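Local structure of antitoxin (Nitrosomonas europaea, 2ODK) at residues M3-R14 with F18-R32. The protein probably acts as the antitoxin of a type II toxin-antitoxin system, as a dimeric member of the Phd/YefM family. Sequence-based numbering, arbitrary orientation.
Sequences MHVWPVQDAKAR and FLDACITEGPQIVSR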
loop_
_atom_site.group_PDB
_atom_site.type_symbol
_atom_site.label_atom_id
_atom_site.label_comp_id
_atom_site.label_asym_id
_atom_site.label_seq_id
_atom_site.Cartn_x
_atom_site.Cartn_y
_atom_site.Cartn_z
HETATM N N MSE A 3 -9.549 -4.289 4.649
HETATM C CA MSE A 3 -9.985 -2.895 4.347
HETATM C C MSE A 3 -10.248 -2.125 5.657
HETATM O O MSE A 3 -11.005 -1.156 5.657
HETATM C CB MSE A 3 -11.224 -2.862 3.433
HETATM C CG MSE A 3 -11.021 -3.385 1.988
HETATM SE SE MSE A 3 -9.755 -2.395 0.874
HETATM C CE MSE A 3 -10.215 -3.213 -0.849
ATOM N N HIS A 4 -9.644 -2.570 6.761
ATOM C CA HIS A 4 -9.430 -1.688 7.920
ATOM C C HIS A 4 -8.734 -0.430 7.403
ATOM O O HIS A 4 -7.980 -0.499 6.391
ATOM C CB HIS A 4 -8.547 -2.368 8.965
ATOM C CG HIS A 4 -8.279 -1.532 10.185
ATOM N ND1 HIS A 4 -9.264 -1.182 11.089
ATOM C CD2 HIS A 4 -7.134 -0.963 10.641
ATOM C CE1 HIS A 4 -8.737 -0.432 12.044
ATOM N NE2 HIS A 4 -7.446 -0.286 11.798
ATOM N N VAL A 5 -8.978 0.690 8.091
ATOM C CA VAL A 5 -8.468 2.007 7.692
ATOM C C VAL A 5 -7.524 2.530 8.753
ATOM O O VAL A 5 -7.892 2.680 9.945
ATOM C CB VAL A 5 -9.617 3.074 7.510
ATOM C CG1 VAL A 5 -9.027 4.393 7.020
ATOM C CG2 VAL A 5 -10.684 2.560 6.542
ATOM N N TRP A 6 -6.312 2.859 8.304
ATOM C CA TRP A 6 -5.244 3.334 9.173
ATOM C C TRP A 6 -4.888 4.797 8.852
ATOM O O TRP A 6 -4.442 5.079 7.736
ATOM C CB TRP A 6 -3.984 2.516 8.844
ATOM C CG TRP A 6 -4.107 1.041 9.065
ATOM C CD1 TRP A 6 -4.817 0.132 8.309
ATOM C CD2 TRP A 6 -3.423 0.289 10.071
ATOM N NE1 TRP A 6 -4.619 -1.145 8.799
ATOM C CE2 TRP A 6 -3.772 -1.075 9.883
ATOM C CE3 TRP A 6 -2.548 0.634 11.114
ATOM C CZ2 TRP A 6 -3.274 -2.100 10.710
ATOM C CZ3 TRP A 6 -2.033 -0.399 11.928
ATOM C CH2 TRP A 6 -2.413 -1.737 11.726
ATOM N N PRO A 7 -5.058 5.719 9.841
ATOM C CA PRO A 7 -4.507 7.059 9.648
ATOM C C PRO A 7 -3.021 6.979 9.358
ATOM O O PRO A 7 -2.317 6.110 9.904
ATOM C CB PRO A 7 -4.750 7.742 11.009
ATOM C CG PRO A 7 -6.009 7.009 11.519
ATOM C CD PRO A 7 -5.720 5.571 11.147
ATOM N N VAL A 8 -2.532 7.929 8.566
ATOM C CA VAL A 8 -1.118 7.929 8.155
ATOM C C VAL A 8 -0.142 7.729 9.324
ATOM O O VAL A 8 0.808 6.928 9.233
ATOM C CB VAL A 8 -0.795 9.166 7.261
ATOM C CG1 VAL A 8 -1.006 10.472 8.033
ATOM C CG2 VAL A 8 0.629 9.040 6.702
ATOM N N GLN A 9 -0.362 8.457 10.416
ATOM C CA GLN A 9 0.577 8.364 11.518
ATOM C C GLN A 9 0.567 6.995 12.223
ATOM O O GLN A 9 1.590 6.567 12.795
ATOM C CB GLN A 9 0.337 9.545 12.491
ATOM C CG GLN A 9 -0.939 9.429 13.303
ATOM C CD GLN A 9 -2.233 9.910 12.592
ATOM O OE1 GLN A 9 -2.309 10.166 11.385
ATOM N NE2 GLN A 9 -3.280 10.047 13.403
ATOM N N ASP A 10 -0.576 6.304 12.153
ATOM C CA ASP A 10 -0.709 5.000 12.771
ATOM C C ASP A 10 -0.113 3.907 11.874
ATOM O O ASP A 10 0.528 2.964 12.362
ATOM C CB ASP A 10 -2.175 4.671 13.045
ATOM C CG ASP A 10 -2.822 5.620 14.054
ATOM O OD1 ASP A 10 -2.098 6.328 14.767
ATOM O OD2 ASP A 10 -4.055 5.626 14.130
ATOM N N ALA A 11 -0.350 4.016 10.560
ATOM C CA ALA A 11 0.301 3.073 9.652
ATOM C C ALA A 11 1.824 3.206 9.788
ATOM O O ALA A 11 2.552 2.200 9.643
ATOM C CB ALA A 11 -0.148 3.352 8.202
ATOM N N LYS A 12 2.324 4.443 9.978
ATOM C CA LYS A 12 3.757 4.620 10.138
ATOM C C LYS A 12 4.221 3.999 11.465
ATOM O O LYS A 12 5.197 3.222 11.513
ATOM C CB LYS A 12 4.100 6.121 10.116
ATOM C CG LYS A 12 5.588 6.409 10.397
ATOM C CD LYS A 12 5.850 7.926 10.396
ATOM C CE LYS A 12 7.267 8.228 10.829
ATOM N NZ LYS A 12 8.263 7.913 9.799
ATOM N N ALA A 13 3.573 4.404 12.562
ATOM C CA ALA A 13 4.047 3.959 13.883
ATOM C C ALA A 13 3.953 2.436 14.071
ATOM O O ALA A 13 4.792 1.817 14.768
ATOM C CB ALA A 13 3.240 4.640 14.945
ATOM N N ARG A 14 2.931 1.841 13.459
ATOM C CA ARG A 14 2.717 0.390 13.573
ATOM C C ARG A 14 2.896 -0.269 12.197
ATOM O O ARG A 14 2.150 -1.186 11.840
ATOM C CB ARG A 14 1.328 0.076 14.133
ATOM C CG ARG A 14 1.164 0.415 15.624
ATOM C CD ARG A 14 0.061 -0.422 16.282
ATOM N NE ARG A 14 -1.284 -0.150 15.768
ATOM C CZ ARG A 14 -2.322 -0.979 15.908
ATOM N NH1 ARG A 14 -2.174 -2.143 16.532
ATOM N NH2 ARG A 14 -3.514 -0.656 15.410
ATOM N N PHE A 18 0.731 -3.152 10.202
ATOM C CA PHE A 18 0.003 -2.737 8.999
ATOM C C PHE A 18 0.354 -3.680 7.830
ATOM O O PHE A 18 -0.546 -4.177 7.131
ATOM C CB PHE A 18 0.435 -1.280 8.735
ATOM C CG PHE A 18 -0.034 -0.666 7.439
ATOM C CD1 PHE A 18 -1.383 -0.461 7.164
ATOM C CD2 PHE A 18 0.903 -0.183 6.511
ATOM C CE1 PHE A 18 -1.798 0.193 5.992
ATOM C CE2 PHE A 18 0.499 0.452 5.363
ATOM C CZ PHE A 18 -0.823 0.653 5.082
ATOM N N LEU A 19 1.650 -3.900 7.623
ATOM C CA LEU A 19 2.100 -4.824 6.575
ATOM C C LEU A 19 1.631 -6.254 6.852
ATOM O O LEU A 19 1.172 -6.974 5.932
ATOM C CB LEU A 19 3.625 -4.717 6.433
ATOM C CG LEU A 19 4.254 -5.639 5.381
ATOM C CD1 LEU A 19 3.609 -5.474 4.005
ATOM C CD2 LEU A 19 5.751 -5.341 5.329
ATOM N N ASP A 20 1.728 -6.673 8.111
ATOM C CA ASP A 20 1.278 -8.020 8.480
ATOM C C ASP A 20 -0.200 -8.201 8.212
ATOM O O ASP A 20 -0.635 -9.260 7.711
ATOM C CB ASP A 20 1.563 -8.328 9.954
ATOM C CG ASP A 20 1.190 -9.737 10.324
ATOM O OD1 ASP A 20 1.888 -10.658 9.866
ATOM O OD2 ASP A 20 0.197 -9.913 11.053
ATOM N N ALA A 21 -1.000 -7.174 8.531
ATOM C CA ALA A 21 -2.439 -7.281 8.291
ATOM C C ALA A 21 -2.718 -7.378 6.773
ATOM O O ALA A 21 -3.627 -8.082 6.324
ATOM C CB ALA A 21 -3.178 -6.090 8.878
ATOM N N CYS A 22 -1.953 -6.619 5.975
ATOM C CA CYS A 22 -2.109 -6.712 4.500
ATOM C C CYS A 22 -1.965 -8.181 4.055
ATOM O O CYS A 22 -2.775 -8.711 3.276
ATOM C CB CYS A 22 -1.055 -5.823 3.868
ATOM S SG CYS A 22 -0.903 -6.000 2.096
ATOM N N ILE A 23 -0.917 -8.823 4.548
ATOM C CA ILE A 23 -0.620 -10.189 4.093
ATOM C C ILE A 23 -1.609 -11.217 4.660
ATOM O O ILE A 23 -2.020 -12.150 3.955
ATOM C CB ILE A 23 0.847 -10.572 4.462
ATOM C CG1 ILE A 23 1.842 -9.675 3.710
ATOM C CG2 ILE A 23 1.116 -12.052 4.154
ATOM C CD1 ILE A 23 1.487 -9.408 2.252
ATOM N N THR A 24 -1.974 -11.064 5.931
ATOM C CA THR A 24 -2.820 -12.071 6.560
ATOM C C THR A 24 -4.316 -11.851 6.358
ATOM O O THR A 24 -5.099 -12.805 6.420
ATOM C CB THR A 24 -2.513 -12.181 8.060
ATOM O OG1 THR A 24 -2.843 -10.939 8.694
ATOM C CG2 THR A 24 -1.032 -12.501 8.294
ATOM N N GLU A 25 -4.736 -10.599 6.161
ATOM C CA GLU A 25 -6.150 -10.324 6.036
ATOM C C GLU A 25 -6.517 -9.790 4.659
ATOM O O GLU A 25 -7.574 -10.116 4.129
ATOM C CB GLU A 25 -6.616 -9.384 7.161
ATOM C CG GLU A 25 -6.380 -9.959 8.572
ATOM C CD GLU A 25 -6.622 -8.950 9.674
ATOM O OE1 GLU A 25 -7.671 -8.288 9.635
ATOM O OE2 GLU A 25 -5.770 -8.819 10.577
ATOM N N GLY A 26 -5.653 -8.969 4.073
ATOM C CA GLY A 26 -6.011 -8.398 2.792
ATOM C C GLY A 26 -5.760 -6.891 2.764
ATOM O O GLY A 26 -5.229 -6.321 3.711
ATOM N N PRO A 27 -6.095 -6.281 1.643
ATOM C CA PRO A 27 -5.838 -4.831 1.453
ATOM C C PRO A 27 -6.196 -3.985 2.666
ATOM O O PRO A 27 -7.293 -4.135 3.232
ATOM C CB PRO A 27 -6.711 -4.489 0.257
ATOM C CG PRO A 27 -6.638 -5.804 -0.590
ATOM C CD PRO A 27 -6.715 -6.894 0.448
ATOM N N GLN A 28 -5.270 -3.113 3.052
ATOM C CA GLN A 28 -5.453 -2.212 4.203
ATOM C C GLN A 28 -5.472 -0.780 3.682
ATOM O O GLN A 28 -4.574 -0.410 2.926
ATOM C CB GLN A 28 -4.279 -2.372 5.191
ATOM C CG GLN A 28 -4.107 -3.799 5.742
ATOM C CD GLN A 28 -5.268 -4.188 6.633
ATOM O OE1 GLN A 28 -5.566 -3.503 7.621
ATOM N NE2 GLN A 28 -5.940 -5.309 6.294
ATOM N N ILE A 29 -6.495 -0.000 4.033
ATOM C CA ILE A 29 -6.580 1.391 3.571
ATOM C C ILE A 29 -5.785 2.325 4.469
ATOM O O ILE A 29 -5.710 2.108 5.675
ATOM C CB ILE A 29 -8.047 1.811 3.543
ATOM C CG1 ILE A 29 -8.774 0.944 2.496
ATOM C CG2 ILE A 29 -8.160 3.316 3.195
ATOM C CD1 ILE A 29 -10.319 1.064 2.449
ATOM N N VAL A 30 -5.169 3.333 3.860
ATOM C CA VAL A 30 -4.502 4.393 4.601
ATOM C C VAL A 30 -5.274 5.693 4.380
ATOM O O VAL A 30 -5.610 6.009 3.235
ATOM C CB VAL A 30 -3.093 4.593 4.041
ATOM C CG1 VAL A 30 -2.356 5.729 4.780
ATOM C CG2 VAL A 30 -2.318 3.279 4.127
ATOM N N SER A 31 -5.525 6.449 5.457
ATOM C CA SER A 31 -6.207 7.732 5.341
ATOM C C SER A 31 -5.304 8.903 5.754
ATOM O O SER A 31 -4.307 8.713 6.496
ATOM C CB SER A 31 -7.454 7.719 6.227
ATOM O OG SER A 31 -7.122 7.557 7.593
ATOM N N ARG A 32 -5.651 10.112 5.264
ATOM C CA ARG A 32 -5.086 11.358 5.794
ATOM C C ARG A 32 -6.296 12.219 6.007
ATOM O O ARG A 32 -7.191 12.233 5.168
ATOM C CB ARG A 32 -4.169 12.057 4.758
ATOM C CG ARG A 32 -2.824 11.373 4.527
ATOM C CD ARG A 32 -1.888 12.195 3.684
ATOM N NE ARG A 32 -2.385 12.571 2.374
ATOM C CZ ARG A 32 -1.610 12.596 1.295
ATOM N NH1 ARG A 32 -0.328 12.162 1.394
ATOM N NH2 ARG A 32 -2.140 13.023 0.132
HETATM O O HOH W 1 -8.608 -6.021 7.489
#
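Met3 N donates to Pro27 O at 2.7 Å, nearly in line with the carbonyl, and SE of Met3, a selenomethionine, lies 3.7 Å from Pro27 CB. Further along, Gln28 OE1 accepts from the indole NE1 of Trp6 at 2.8 Å in a nearly straight bond (173°), using a lone pair in the plane of its own carbonyl while lying almost in the plane of the indole. The bent glutamine chain brings its amide back to the indole edge, the two planes close to perpendicular, and NE2 donates to Gly26 O and to a water, so both ends of the amide are held. Phe18 comes edge-on over one face of Trp6, with CD1 3.6 Å from Trp6 CD2 and the rings inclined by 69°; the opposite face carries His4 CD2 near its rim. With CG anti to its backbone N (chi1 172°), Phe18 lays its own face under Ala11 CB, which sits 3.9 Å from the ring centroid and directly over it. Along the backbones, strand 5-7 runs parallel to strand 28-32: Ile29 N binds His4 O, Trp6 N binds Ile29 O at 2.8 Å, and Ser31 N binds Trp6 O. Val5, Ile29 and Ser31 share one sheet face. Strand 35-42 continues the sheet beyond strand 28-32, its Leu40 touching Phe18. Pinned at its edge by an amide and packed on both faces, the indole is probably restricted in rotation, joining strand 5-7 to helix 15-24 through Phe18 and to strand 28-32 through Gln28.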